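Local coordinates for TSC1 N-terminal domain (Chaetomium thermophilum, PDB 7A0M), which probably binds phosphoinositide lipids of the lysosomal membrane through this N-terminal part, so helping to bring the TSC complex there for mTORC1 regulation, at residues L178-M189 with L208-H219. Sequence-based numbering, arbitrary orientation.
Sequences LAFGKKDPKGFM and LLCAFVNSGPPH
Gly187 N donates to Asp184 OD1 (3.1 Å) from above the carboxylate plane, an N-cap bond at the start of helix 185-196, where Pro185 and Phe188 meet Phe212 of helix 199-214. Aspartate suits the cap because its short carboxylate can take up an N-H of the first turn; proline, having no N-H to satisfy, fits the next place. With CG anti to the backbone N (chi1 179°), Phe212 projects as a knob into the hole formed by Leu178, Gly181, Phe188 and Met189. Phe188 CD2 lies over the centre of one face of the Phe212 ring, the two rings forming a face-to-face stack with centroids 4.0 Å apart and planes at 28°, while Pro217 CG lies over the opposite face. Leu178 CD2 meets the ring edge 3.9 Å from Phe212 CD1, and Gly181 O approaches in the ring plane, 3.5 Å from Phe212 CZ. Glycine suits Gly181's place, since a CB there would run into Phe212 CE1. Farther along, Pro185 CG presses on Pro218 O at 3.1 Å, and Pro218 CD rests 3.6 Å from Lys182 O. An alanine in place of Phe212 would probably leave Phe188 without its stacking partner and open a gap between the helices. Leu145 of helix 142-153 also touches Phe188. Three successive helices are thus joined by aromatic and aliphatic surfaces, a contact resting on shape and exclusion of water rather than directed bonds.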
ATOM      1  N   LEU B 178     -11.603  15.253  35.254  1.00 60.98           N
ATOM      2  CA  LEU B 178     -10.720  14.163  34.856  1.00 61.93           C
ATOM      3  C   LEU B 178     -10.459  13.210  36.017  1.00 49.16           C
ATOM      4  O   LEU B 178     -10.364  11.994  35.820  1.00 54.53           O
ATOM      5  CB  LEU B 178      -9.409  14.727  34.310  1.00 73.32           C
ATOM      6  CG  LEU B 178      -9.502  15.372  32.925  1.00 72.13           C
ATOM      7  CD1 LEU B 178      -8.125  15.767  32.416  1.00 67.57           C
ATOM      8  CD2 LEU B 178     -10.197  14.442  31.943  1.00 69.21           C
ATOM      9  N   ALA B 179     -10.338  13.744  37.235  1.00 58.23           N
ATOM     10  CA  ALA B 179     -10.132  12.889  38.401  1.00 61.61           C
ATOM     11  C   ALA B 179     -11.362  12.034  38.678  1.00 61.44           C
ATOM     12  O   ALA B 179     -11.249  10.829  38.929  1.00 63.24           O
ATOM     13  CB  ALA B 179      -9.778  13.738  39.621  1.00 66.95           C
ATOM     14  N   PHE B 180     -12.549  12.645  38.644  1.00 64.46           N
ATOM     15  CA  PHE B 180     -13.779  11.874  38.798  1.00 67.32           C
ATOM     16  C   PHE B 180     -13.965  10.901  37.642  1.00 66.58           C
ATOM     17  O   PHE B 180     -14.463   9.785  37.832  1.00 61.48           O
ATOM     18  CB  PHE B 180     -14.981  12.812  38.909  1.00 67.00           C
ATOM     19  CG  PHE B 180     -15.206  13.349  40.294  1.00 71.86           C
ATOM     20  CD1 PHE B 180     -15.883  12.599  41.239  1.00 74.65           C
ATOM     21  CD2 PHE B 180     -14.746  14.605  40.647  1.00 74.85           C
ATOM     22  CE1 PHE B 180     -16.092  13.092  42.512  1.00 72.53           C
ATOM     23  CE2 PHE B 180     -14.952  15.102  41.915  1.00 78.92           C
ATOM     24  CZ  PHE B 180     -15.623  14.346  42.849  1.00 78.51           C
ATOM     25  N   GLY B 181     -13.572  11.307  36.434  1.00 67.95           N
ATOM     26  CA  GLY B 181     -13.702  10.419  35.292  1.00 57.38           C
ATOM     27  C   GLY B 181     -12.734   9.254  35.348  1.00 59.03           C
ATOM     28  O   GLY B 181     -13.058   8.145  34.917  1.00 61.68           O
ATOM     29  N   LYS B 182     -11.528   9.489  35.873  1.00 59.72           N
ATOM     30  CA  LYS B 182     -10.575   8.397  36.041  1.00 62.50           C
ATOM     31  C   LYS B 182     -11.074   7.373  37.052  1.00 65.00           C
ATOM     32  O   LYS B 182     -10.812   6.174  36.905  1.00 71.23           O
ATOM     33  CB  LYS B 182      -9.217   8.950  36.472  1.00 66.65           C
ATOM     34  CG  LYS B 182      -8.110   7.909  36.527  1.00 69.89           C
ATOM     35  CD  LYS B 182      -6.817   8.502  37.062  1.00 83.23           C
ATOM     36  CE  LYS B 182      -5.642   7.567  36.828  1.00 95.97           C
ATOM     37  NZ  LYS B 182      -4.339   8.277  36.933  1.00 96.92           N
ATOM     38  N   LYS B 183     -11.799   7.824  38.077  1.00 72.09           N
ATOM     39  CA  LYS B 183     -12.313   6.912  39.092  1.00 71.52           C
ATOM     40  C   LYS B 183     -13.557   6.177  38.606  1.00 69.33           C
ATOM     41  O   LYS B 183     -13.731   4.987  38.894  1.00 65.59           O
ATOM     42  CB  LYS B 183     -12.611   7.682  40.379  1.00 73.68           C
ATOM     43  CG  LYS B 183     -12.809   6.803  41.600  1.00 85.02           C
ATOM     44  CD  LYS B 183     -11.474   6.258  42.088  1.00 88.62           C
ATOM     45  CE  LYS B 183     -11.660   5.201  43.165  1.00 89.26           C
ATOM     46  NZ  LYS B 183     -12.401   5.733  44.342  1.00 90.43           N
ATOM     47  N   ASP B 184     -14.427   6.867  37.868  1.00 67.45           N
ATOM     48  CA  ASP B 184     -15.686   6.308  37.374  1.00 67.42           C
ATOM     49  C   ASP B 184     -15.810   6.651  35.896  1.00 61.15           C
ATOM     50  O   ASP B 184     -16.503   7.608  35.522  1.00 58.00           O
ATOM     51  CB  ASP B 184     -16.876   6.841  38.172  1.00 68.46           C
ATOM     52  CG  ASP B 184     -18.189   6.193  37.773  1.00 74.58           C
ATOM     53  OD1 ASP B 184     -18.156   5.142  37.098  1.00 77.37           O
ATOM     54  OD2 ASP B 184     -19.253   6.735  38.136  1.00 74.88           O
ATOM     55  N   PRO B 185     -15.140   5.892  35.023  1.00 60.56           N
ATOM     56  CA  PRO B 185     -15.203   6.208  33.585  1.00 61.67           C
ATOM     57  C   PRO B 185     -16.594   6.075  32.991  1.00 58.66           C
ATOM     58  O   PRO B 185     -17.001   6.926  32.191  1.00 59.35           O
ATOM     59  CB  PRO B 185     -14.223   5.199  32.967  1.00 57.95           C
ATOM     60  CG  PRO B 185     -13.344   4.765  34.103  1.00 58.59           C
ATOM     61  CD  PRO B 185     -14.221   4.779  35.309  1.00 66.13           C
ATOM     62  N   LYS B 186     -17.337   5.029  33.360  1.00 58.46           N
ATOM     63  CA  LYS B 186     -18.695   4.875  32.846  1.00 52.09           C
ATOM     64  C   LYS B 186     -19.594   6.010  33.317  1.00 55.80           C
ATOM     65  O   LYS B 186     -20.383   6.553  32.535  1.00 56.25           O
ATOM     66  CB  LYS B 186     -19.274   3.525  33.269  1.00 52.23           C
ATOM     67  CG  LYS B 186     -20.733   3.345  32.882  1.00 55.97           C
ATOM     68  CD  LYS B 186     -21.222   1.935  33.162  1.00 71.59           C
ATOM     69  CE  LYS B 186     -22.737   1.847  33.026  1.00 80.17           C
ATOM     70  NZ  LYS B 186     -23.231   2.548  31.807  1.00 81.10           N
ATOM     71  N   GLY B 187     -19.491   6.381  34.595  1.00 51.49           N
ATOM     72  CA  GLY B 187     -20.276   7.499  35.093  1.00 48.41           C
ATOM     73  C   GLY B 187     -19.924   8.811  34.418  1.00 60.36           C
ATOM     74  O   GLY B 187     -20.793   9.659  34.198  1.00 67.19           O
ATOM     75  N   PHE B 188     -18.643   9.001  34.088  1.00 63.73           N
ATOM     76  CA  PHE B 188     -18.237  10.215  33.385  1.00 66.74           C
ATOM     77  C   PHE B 188     -18.921  10.325  32.028  1.00 68.80           C
ATOM     78  O   PHE B 188     -19.352  11.411  31.626  1.00 87.73           O
ATOM     79  CB  PHE B 188     -16.718  10.248  33.214  1.00 55.20           C
ATOM     80  CG  PHE B 188     -16.221  11.464  32.485  1.00 51.64           C
ATOM     81  CD1 PHE B 188     -16.013  12.656  33.158  1.00 56.51           C
ATOM     82  CD2 PHE B 188     -15.975  11.419  31.123  1.00 52.56           C
ATOM     83  CE1 PHE B 188     -15.561  13.780  32.488  1.00 61.19           C
ATOM     84  CE2 PHE B 188     -15.528  12.538  30.447  1.00 55.23           C
ATOM     85  CZ  PHE B 188     -15.318  13.718  31.129  1.00 61.63           C
HETATM   86  N   MSE B 189     -19.027   9.212  31.309  1.00 58.52           N
HETATM   87  CA  MSE B 189     -19.548   9.232  29.949  1.00 67.73           C
HETATM   88  C   MSE B 189     -21.074   9.180  29.919  1.00 62.54           C
HETATM   89  O   MSE B 189     -21.695   9.646  28.963  1.00 65.01           O
HETATM   90  CB  MSE B 189     -18.945   8.079  29.145  1.00 65.00           C
HETATM   91  CG  MSE B 189     -17.445   8.241  28.928  1.00 70.15           C
HETATM   92 SE   MSE B 189     -16.593   6.783  27.957  1.00 81.51          SE
HETATM   93  CE  MSE B 189     -16.685   5.399  29.326  1.00 86.15           C
ATOM     94  N   LEU B 208     -14.352  17.945  25.517  1.00 54.21           N
ATOM     95  CA  LEU B 208     -14.045  17.360  26.818  1.00 52.89           C
ATOM     96  C   LEU B 208     -13.844  15.854  26.714  1.00 52.57           C
ATOM     97  O   LEU B 208     -13.014  15.280  27.431  1.00 52.78           O
ATOM     98  CB  LEU B 208     -15.161  17.686  27.810  1.00 53.11           C
ATOM     99  CG  LEU B 208     -14.982  17.181  29.242  1.00 62.74           C
ATOM    100  CD1 LEU B 208     -13.771  17.827  29.894  1.00 67.60           C
ATOM    101  CD2 LEU B 208     -16.236  17.444  30.054  1.00 57.05           C
ATOM    102  N   LEU B 209     -14.600  15.193  25.833  1.00 51.41           N
ATOM    103  CA  LEU B 209     -14.406  13.763  25.619  1.00 42.79           C
ATOM    104  C   LEU B 209     -13.009  13.468  25.088  1.00 45.06           C
ATOM    105  O   LEU B 209     -12.356  12.517  25.532  1.00 56.38           O
ATOM    106  CB  LEU B 209     -15.469  13.223  24.664  1.00 44.15           C
ATOM    107  CG  LEU B 209     -15.366  11.736  24.316  1.00 42.01           C
ATOM    108  CD1 LEU B 209     -15.385  10.878  25.573  1.00 44.48           C
ATOM    109  CD2 LEU B 209     -16.488  11.329  23.373  1.00 43.75           C
ATOM    110  N   CYS B 210     -12.538  14.270  24.128  1.00 37.88           N
ATOM    111  CA  CYS B 210     -11.179  14.100  23.624  1.00 51.92           C
ATOM    112  C   CYS B 210     -10.153  14.285  24.735  1.00 55.09           C
ATOM    113  O   CYS B 210      -9.195  13.511  24.839  1.00 57.60           O
ATOM    114  CB  CYS B 210     -10.917  15.082  22.482  1.00 52.10           C
ATOM    115  SG  CYS B 210     -11.902  14.783  20.994  1.00 60.10           S
ATOM    116  N   ALA B 211     -10.336  15.309  25.572  1.00 53.58           N
ATOM    117  CA  ALA B 211      -9.431  15.512  26.699  1.00 57.90           C
ATOM    118  C   ALA B 211      -9.509  14.350  27.681  1.00 64.61           C
ATOM    119  O   ALA B 211      -8.499  13.964  28.279  1.00 69.02           O
ATOM    120  CB  ALA B 211      -9.750  16.832  27.399  1.00 56.60           C
ATOM    121  N   PHE B 212     -10.705  13.785  27.864  1.00 68.78           N
ATOM    122  CA  PHE B 212     -10.863  12.652  28.770  1.00 59.79           C
ATOM    123  C   PHE B 212     -10.108  11.429  28.263  1.00 62.27           C
ATOM    124  O   PHE B 212      -9.320  10.825  29.000  1.00 61.87           O
ATOM    125  CB  PHE B 212     -12.345  12.330  28.951  1.00 56.39           C
ATOM    126  CG  PHE B 212     -12.604  11.153  29.848  1.00 56.26           C
ATOM    127  CD1 PHE B 212     -12.185  11.166  31.168  1.00 50.15           C
ATOM    128  CD2 PHE B 212     -13.271  10.037  29.372  1.00 52.96           C
ATOM    129  CE1 PHE B 212     -12.423  10.084  31.995  1.00 56.19           C
ATOM    130  CE2 PHE B 212     -13.514   8.953  30.195  1.00 44.57           C
ATOM    131  CZ  PHE B 212     -13.090   8.977  31.508  1.00 48.90           C
ATOM    132  N   VAL B 213     -10.340  11.046  27.005  1.00 61.55           N
ATOM    133  CA  VAL B 213      -9.642   9.898  26.432  1.00 60.69           C
ATOM    134  C   VAL B 213      -8.138  10.137  26.404  1.00 60.43           C
ATOM    135  O   VAL B 213      -7.347   9.203  26.584  1.00 65.86           O
ATOM    136  CB  VAL B 213     -10.197   9.587  25.028  1.00 46.52           C
ATOM    137  CG1 VAL B 213      -9.477   8.396  24.413  1.00 46.40           C
ATOM    138  CG2 VAL B 213     -11.694   9.328  25.097  1.00 37.34           C
ATOM    139  N   ASN B 214      -7.717  11.387  26.197  1.00 61.04           N
ATOM    140  CA  ASN B 214      -6.290  11.683  26.135  1.00 65.50           C
ATOM    141  C   ASN B 214      -5.633  11.570  27.506  1.00 61.62           C
ATOM    142  O   ASN B 214      -4.430  11.303  27.595  1.00 59.16           O
ATOM    143  CB  ASN B 214      -6.063  13.073  25.545  1.00 72.90           C
ATOM    144  CG  ASN B 214      -4.635  13.281  25.080  1.00 86.22           C
ATOM    145  OD1 ASN B 214      -4.248  12.820  24.004  1.00 88.45           O
ATOM    146  ND2 ASN B 214      -3.844  13.977  25.886  1.00 88.99           N
ATOM    147  N   SER B 215      -6.400  11.768  28.581  1.00 55.07           N
ATOM    148  CA  SER B 215      -5.866  11.647  29.934  1.00 67.32           C
ATOM    149  C   SER B 215      -5.574  10.204  30.324  1.00 66.34           C
ATOM    150  O   SER B 215      -5.095   9.968  31.440  1.00 63.14           O
ATOM    151  CB  SER B 215      -6.838  12.269  30.940  1.00 59.70           C
ATOM    152  OG  SER B 215      -8.059  11.551  30.980  1.00 61.14           O
ATOM    153  N   GLY B 216      -5.845   9.247  29.440  1.00 63.16           N
ATOM    154  CA  GLY B 216      -5.587   7.851  29.695  1.00 66.48           C
ATOM    155  C   GLY B 216      -6.373   7.264  30.853  1.00 62.55           C
ATOM    156  O   GLY B 216      -5.796   6.771  31.827  1.00 66.61           O
ATOM    157  N   PRO B 217      -7.702   7.301  30.778  1.00 58.13           N
ATOM    158  CA  PRO B 217      -8.510   6.694  31.830  1.00 60.79           C
ATOM    159  C   PRO B 217      -8.693   5.212  31.566  1.00 62.11           C
ATOM    160  O   PRO B 217      -8.554   4.755  30.420  1.00 59.86           O
ATOM    161  CB  PRO B 217      -9.840   7.449  31.722  1.00 59.55           C
ATOM    162  CG  PRO B 217      -9.962   7.713  30.259  1.00 59.32           C
ATOM    163  CD  PRO B 217      -8.551   7.882  29.720  1.00 60.73           C
ATOM    164  N   PRO B 218      -9.001   4.424  32.588  1.00 67.50           N
ATOM    165  CA  PRO B 218      -9.192   2.987  32.383  1.00 66.12           C
ATOM    166  C   PRO B 218     -10.594   2.678  31.872  1.00 63.28           C
ATOM    167  O   PRO B 218     -11.501   3.510  31.909  1.00 52.01           O
ATOM    168  CB  PRO B 218      -8.975   2.408  33.782  1.00 60.26           C
ATOM    169  CG  PRO B 218      -9.458   3.492  34.689  1.00 58.16           C
ATOM    170  CD  PRO B 218      -9.089   4.793  34.013  1.00 58.35           C
ATOM    171  N   HIS B 219     -10.743   1.451  31.370  1.00 62.83           N
ATOM    172  CA  HIS B 219     -12.051   0.872  31.058  1.00 69.04           C
ATOM    173  C   HIS B 219     -12.822   1.709  30.037  1.00 66.61           C
ATOM    174  O   HIS B 219     -14.032   1.905  30.161  1.00 66.21           O
ATOM    175  CB  HIS B 219     -12.873   0.686  32.334  1.00 69.66           C
ATOM    176  CG  HIS B 219     -12.129  -0.011  33.431  1.00 78.05           C
ATOM    177  ND1 HIS B 219     -11.786   0.615  34.611  1.00 81.30           N
ATOM    178  CD2 HIS B 219     -11.646  -1.273  33.521  1.00 78.80           C
ATOM    179  CE1 HIS B 219     -11.133  -0.233  35.384  1.00 80.64           C
ATOM    180  NE2 HIS B 219     -11.035  -1.386  34.745  1.00 83.22           N
TER